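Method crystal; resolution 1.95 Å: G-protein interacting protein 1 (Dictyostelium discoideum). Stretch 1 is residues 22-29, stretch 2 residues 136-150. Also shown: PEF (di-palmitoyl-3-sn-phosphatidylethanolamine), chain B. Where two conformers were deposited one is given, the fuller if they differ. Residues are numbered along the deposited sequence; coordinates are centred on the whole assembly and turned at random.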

# COMPACT_ATOMS: atom_id res chain seq x y z
N LYS A 22 -2.97 4.10 -8.19
CA LYS A 22 -2.63 5.39 -8.80
C LYS A 22 -3.87 6.12 -9.28
O LYS A 22 -3.97 7.35 -9.12
N LYS A 23 -4.83 5.41 -9.87
CA LYS A 23 -6.05 6.08 -10.31
C LYS A 23 -6.81 6.66 -9.12
O LYS A 23 -7.29 7.80 -9.18
N ILE A 24 -6.90 5.90 -8.03
CA ILE A 24 -7.58 6.42 -6.85
C ILE A 24 -6.87 7.66 -6.31
O ILE A 24 -7.52 8.66 -5.95
N ILE A 25 -5.54 7.62 -6.26
CA ILE A 25 -4.78 8.78 -5.78
C ILE A 25 -5.04 9.99 -6.67
O ILE A 25 -5.22 11.11 -6.17
N LYS A 26 -5.03 9.79 -7.99
CA LYS A 26 -5.39 10.86 -8.91
C LYS A 26 -6.73 11.48 -8.52
O LYS A 26 -6.87 12.70 -8.42
N ARG A 27 -7.73 10.63 -8.27
CA ARG A 27 -9.06 11.14 -7.96
C ARG A 27 -9.10 11.91 -6.64
O ARG A 27 -9.85 12.88 -6.53
N VAL A 28 -8.31 11.51 -5.65
CA VAL A 28 -8.41 12.17 -4.35
C VAL A 28 -7.48 13.37 -4.19
O VAL A 28 -7.73 14.22 -3.32
N SER A 29 -6.40 13.45 -4.97
CA SER A 29 -5.49 14.59 -4.85
C SER A 29 -5.19 15.19 -6.22
O SER A 29 -5.98 16.00 -6.73
N ASP A 136 -7.22 9.93 6.60
CA ASP A 136 -7.88 10.94 5.78
C ASP A 136 -8.06 10.46 4.34
O ASP A 136 -9.11 10.68 3.72
N PHE A 137 -7.03 9.79 3.80
CA PHE A 137 -7.13 9.19 2.48
C PHE A 137 -8.27 8.19 2.42
O PHE A 137 -9.09 8.21 1.50
N PHE A 138 -8.36 7.32 3.44
CA PHE A 138 -9.39 6.30 3.45
C PHE A 138 -10.78 6.92 3.52
O PHE A 138 -11.68 6.54 2.76
N THR A 139 -10.99 7.88 4.44
CA THR A 139 -12.32 8.47 4.57
C THR A 139 -12.73 9.19 3.30
O THR A 139 -13.88 9.06 2.83
N LYS A 140 -11.81 9.96 2.70
CA LYS A 140 -12.11 10.60 1.43
C LYS A 140 -12.49 9.57 0.37
O LYS A 140 -13.45 9.76 -0.37
N VAL A 141 -11.75 8.46 0.30
CA VAL A 141 -12.03 7.43 -0.69
C VAL A 141 -13.42 6.84 -0.46
O VAL A 141 -14.20 6.67 -1.41
N TRP A 142 -13.76 6.54 0.79
CA TRP A 142 -15.01 5.87 1.08
C TRP A 142 -16.22 6.78 0.92
O TRP A 142 -17.34 6.28 0.77
N ASP A 143 -16.03 8.10 0.94
CA ASP A 143 -17.17 9.01 0.82
C ASP A 143 -17.28 9.72 -0.53
O ASP A 143 -18.40 9.99 -0.97
N ASP A 144 -16.17 10.02 -1.19
CA ASP A 144 -16.17 11.00 -2.27
C ASP A 144 -15.77 10.42 -3.63
O ASP A 144 -15.60 11.19 -4.59
N LEU A 145 -15.64 9.11 -3.75
CA LEU A 145 -15.30 8.50 -5.02
C LEU A 145 -16.56 8.13 -5.80
O LEU A 145 -17.60 7.81 -5.22
N GLU A 146 -16.45 8.19 -7.12
CA GLU A 146 -17.47 7.60 -7.96
C GLU A 146 -17.27 6.09 -8.04
O GLU A 146 -16.19 5.57 -7.72
N ILE A 147 -18.32 5.38 -8.47
CA ILE A 147 -18.19 3.94 -8.68
C ILE A 147 -17.21 3.65 -9.81
O ILE A 147 -16.55 2.60 -9.80
N GLU A 148 -17.08 4.56 -10.77
CA GLU A 148 -16.14 4.39 -11.88
C GLU A 148 -14.68 4.49 -11.45
O GLU A 148 -13.80 4.17 -12.25
N ASP A 149 -14.40 4.93 -10.22
CA ASP A 149 -13.03 5.05 -9.75
C ASP A 149 -12.44 3.72 -9.29
O ASP A 149 -11.25 3.67 -8.96
N ASP A 150 -13.25 2.66 -9.24
CA ASP A 150 -12.77 1.28 -9.22
C ASP A 150 -11.98 0.95 -7.96
O ASP A 150 -10.98 0.23 -8.00

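The helix of residues 22-28 crosses the helix that begins stretch 2 almost at right angles (86°), with 10.5 Å between the axes at closest approach, and its side chains also meet the loop and 3-10 segment that follow. Lys22 lies out of reach of stretch 2. Lys23, one turn before Arg27, points toward it; its chain is t at chi1 and chi2 and turns at chi3 (p), which brings NZ to OD2 of Asp150 at 3.0 Å, a hydrogen-bonded salt bridge. Water 1 adds a second link, donating to Glu148 O (2.6 Å) and accepting a weak hydrogen bond from Lys23 NZ (3.4 Å).

Ile24 (m, t) is buried and leaves its backbone sideways. Its CG2 lies 3.6 Å from Val141 CG2 and 3.8 Å from Phe137 CZ, while its CG1 rests 3.7 Å from Asp149 O, so one side chain spans both the helix and the 3-10 segment. Ile25 (m, t) contributes less, its CG1 4.0 Å from Phe137 CZ. The t rotamer of Phe137 carries its ring in among these aliphatic groups, and CE2 also meets the lipid, 3.9 Å from PEF C23. Lys26 makes no contact.

Arg27 (m, m, p) points toward stretch 2 and packs through its aliphatic part: CB is 3.7 Å from Leu145 CD2 and CD 3.3 Å from Asp149 OD2. The charged ends stay too far apart for a salt bridge, with NH2 4.6 Å from Asp149 OD2. The other carboxylate oxygen of Asp149, OD1, accepts a hydrogen bond from Glu146 N (2.8 Å).

Val28 (m) also points inward. Its CG2 meets the edge of the Phe137 ring, 3.4 Å from CE1, and its CG1 sits 3.8 Å from Val141 CG2 and 3.9 Å from Lys140 CG. Ser29, beyond the helix, turns its OG back to Ile25 O (3.0 Å).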

# COMPACT_ATOMS: atom_id res chain seq x y z
CB LYS A 22 -1.66 5.19 -9.96
CG LYS A 22 -1.24 6.50 -10.62
CD LYS A 22 -0.28 6.29 -11.78
CE LYS A 22 0.22 7.63 -12.30
NZ LYS A 22 1.15 7.50 -13.46
CB LYS A 23 -6.94 5.12 -11.10
CG LYS A 23 -8.21 5.76 -11.62
CD LYS A 23 -8.84 4.96 -12.76
CE LYS A 23 -9.27 3.57 -12.30
NZ LYS A 23 -9.76 2.74 -13.44
CB ILE A 24 -7.71 5.31 -5.79
CG1 ILE A 24 -8.76 4.29 -6.24
CG2 ILE A 24 -8.09 5.90 -4.44
CD1 ILE A 24 -8.76 2.99 -5.46
CB ILE A 25 -3.28 8.45 -5.70
CG1 ILE A 25 -3.02 7.36 -4.67
CG2 ILE A 25 -2.48 9.70 -5.34
CD1 ILE A 25 -1.56 6.99 -4.56
CB LYS A 26 -5.45 10.34 -10.35
CG LYS A 26 -4.12 10.30 -11.08
CD LYS A 26 -4.31 10.32 -12.59
CE LYS A 26 -5.09 9.12 -13.07
NZ LYS A 26 -5.27 9.14 -14.56
CB ARG A 27 -10.07 9.99 -7.94
CG ARG A 27 -10.24 9.29 -9.29
CD ARG A 27 -10.89 10.20 -10.33
NE ARG A 27 -9.92 11.02 -11.05
CZ ARG A 27 -9.32 10.65 -12.18
NH1 ARG A 27 -8.45 11.47 -12.76
NH2 ARG A 27 -9.57 9.47 -12.71
CB VAL A 28 -8.14 11.19 -3.19
CG1 VAL A 28 -9.17 10.07 -3.20
CG2 VAL A 28 -6.74 10.65 -3.30
CB SER A 29 -4.19 14.18 -4.15
OG SER A 29 -3.52 13.14 -4.84
CB ASP A 136 -7.07 12.24 5.79
CG ASP A 136 -6.92 12.82 7.18
OD1 ASP A 136 -7.85 12.68 8.00
OD2 ASP A 136 -5.86 13.41 7.45
CB PHE A 137 -5.78 8.54 2.12
CG PHE A 137 -5.74 7.87 0.78
CD1 PHE A 137 -6.32 8.45 -0.34
CD2 PHE A 137 -5.09 6.65 0.63
CE1 PHE A 137 -6.26 7.82 -1.57
CE2 PHE A 137 -5.03 6.02 -0.60
CZ PHE A 137 -5.62 6.61 -1.70
CB PHE A 138 -9.16 5.32 4.60
CG PHE A 138 -7.88 4.53 4.49
CD1 PHE A 138 -7.24 4.38 3.27
CD2 PHE A 138 -7.33 3.92 5.61
CE1 PHE A 138 -6.06 3.65 3.17
CE2 PHE A 138 -6.16 3.19 5.52
CZ PHE A 138 -5.52 3.05 4.30
CB THR A 139 -12.37 9.41 5.78
OG1 THR A 139 -11.42 10.47 5.61
CG2 THR A 139 -12.08 8.66 7.07
CB LYS A 140 -10.91 11.42 0.96
CG LYS A 140 -11.08 12.05 -0.42
CD LYS A 140 -11.74 13.42 -0.33
CE LYS A 140 -12.02 13.99 -1.72
NZ LYS A 140 -12.90 15.20 -1.64
CB VAL A 141 -10.94 6.34 -0.64
CG1 VAL A 141 -11.45 5.04 -1.25
CG2 VAL A 141 -9.69 6.82 -1.37
CB TRP A 142 -14.99 5.29 2.50
CG TRP A 142 -14.84 3.79 2.54
CD1 TRP A 142 -15.82 2.88 2.83
CD2 TRP A 142 -13.66 3.04 2.26
NE1 TRP A 142 -15.31 1.60 2.76
CE2 TRP A 142 -13.99 1.67 2.42
CE3 TRP A 142 -12.35 3.38 1.91
CZ2 TRP A 142 -13.06 0.65 2.23
CZ3 TRP A 142 -11.42 2.36 1.72
CH2 TRP A 142 -11.78 1.02 1.88
CB ASP A 143 -17.12 10.08 1.92
CG ASP A 143 -17.85 9.65 3.16
OD1 ASP A 143 -18.43 8.55 3.16
OD2 ASP A 143 -17.86 10.43 4.14
CB ASP A 144 -15.23 12.16 -1.91
CG ASP A 144 -15.76 13.02 -0.77
OD1 ASP A 144 -16.94 12.85 -0.40
OD2 ASP A 144 -15.00 13.86 -0.24
CB LEU A 145 -14.45 7.24 -4.84
CG LEU A 145 -12.95 7.39 -4.55
CD1 LEU A 145 -12.28 6.03 -4.65
CD2 LEU A 145 -12.30 8.38 -5.50
CB GLU A 146 -17.44 8.20 -9.37
CG GLU A 146 -16.92 9.63 -9.45
CD GLU A 146 -17.93 10.67 -9.00
OE1 GLU A 146 -19.12 10.31 -8.82
OE2 GLU A 146 -17.54 11.84 -8.82
CB ILE A 147 -19.58 3.31 -8.94
CG1 ILE A 147 -19.52 1.79 -8.81
CG2 ILE A 147 -20.12 3.73 -10.31
CD1 ILE A 147 -19.53 1.30 -7.38
CB GLU A 148 -16.41 5.43 -12.97
CG GLU A 148 -17.52 5.04 -13.94
CD GLU A 148 -18.91 5.30 -13.39
OE1 GLU A 148 -19.86 4.61 -13.82
OE2 GLU A 148 -19.05 6.19 -12.52
CB ASP A 149 -12.96 6.10 -8.64
CG ASP A 149 -13.34 7.49 -9.14
OD1 ASP A 149 -13.90 8.29 -8.36
OD2 ASP A 149 -13.08 7.76 -10.33
CB ASP A 150 -11.95 0.97 -10.47
CG ASP A 150 -12.81 0.89 -11.73
OD1 ASP A 150 -13.99 0.49 -11.61
OD2 ASP A 150 -12.32 1.23 -12.83
C2 PEF B . 4.83 -8.98 -6.91
C1 PEF B . 5.78 -9.94 -6.22
N PEF B . 4.77 -15.53 -4.48
C3 PEF B . 3.66 -9.72 -7.55
C4 PEF B . 6.10 -13.52 -4.29
C5 PEF B . 5.96 -14.98 -3.87
C10 PEF B . 4.19 -6.74 -6.40
C11 PEF B . 3.90 -5.64 -5.41
C12 PEF B . 2.68 -4.82 -5.80
C13 PEF B . 2.29 -3.96 -4.60
C14 PEF B . 1.17 -2.96 -4.90
C15 PEF B . 0.62 -2.44 -3.58
C16 PEF B . -0.42 -1.34 -3.78
C17 PEF B . -1.23 -1.10 -2.51
C18 PEF B . -0.35 -1.01 -1.27
C19 PEF B . -0.88 0.03 -0.29
C20 PEF B . -2.37 -0.15 0.01
C21 PEF B . -3.11 1.16 -0.18
C22 PEF B . -4.62 0.98 -0.02
C23 PEF B . -5.38 2.17 -0.58
C24 PEF B . -6.87 2.04 -0.30
C25 PEF B . -7.66 3.13 -1.00
C30 PEF B . 1.59 -9.29 -6.28
C31 PEF B . 0.60 -9.67 -5.20
C32 PEF B . 0.81 -8.78 -3.98
C33 PEF B . 2.11 -9.11 -3.26
C34 PEF B . 2.64 -7.89 -2.52
C35 PEF B . 3.83 -8.26 -1.63
C36 PEF B . 4.72 -7.04 -1.37
C37 PEF B . 5.61 -7.25 -0.15
C38 PEF B . 6.62 -6.11 -0.03
C39 PEF B . 6.57 -5.47 1.36
C40 PEF B . 7.60 -4.36 1.51
C41 PEF B . 7.38 -3.23 0.51
C42 PEF B . 6.04 -2.53 0.72
C43 PEF B . 5.94 -1.29 -0.16
C44 PEF B . 4.59 -0.60 0.01
C45 PEF B . 4.59 0.74 -0.70
O4 PEF B . 4.32 -6.51 -7.59
O5 PEF B . 1.42 -8.29 -6.96
O2 PEF B . 4.31 -8.10 -5.93
O3 PEF B . 2.77 -10.10 -6.51
O1P PEF B . 7.39 -12.97 -7.74
O2P PEF B . 7.79 -11.76 -5.44
O3P PEF B . 5.77 -11.21 -6.86
O4P PEF B . 5.94 -13.39 -5.70
P PEF B . 6.86 -12.33 -6.48
O HOH W 1 -12.11 5.15 -13.95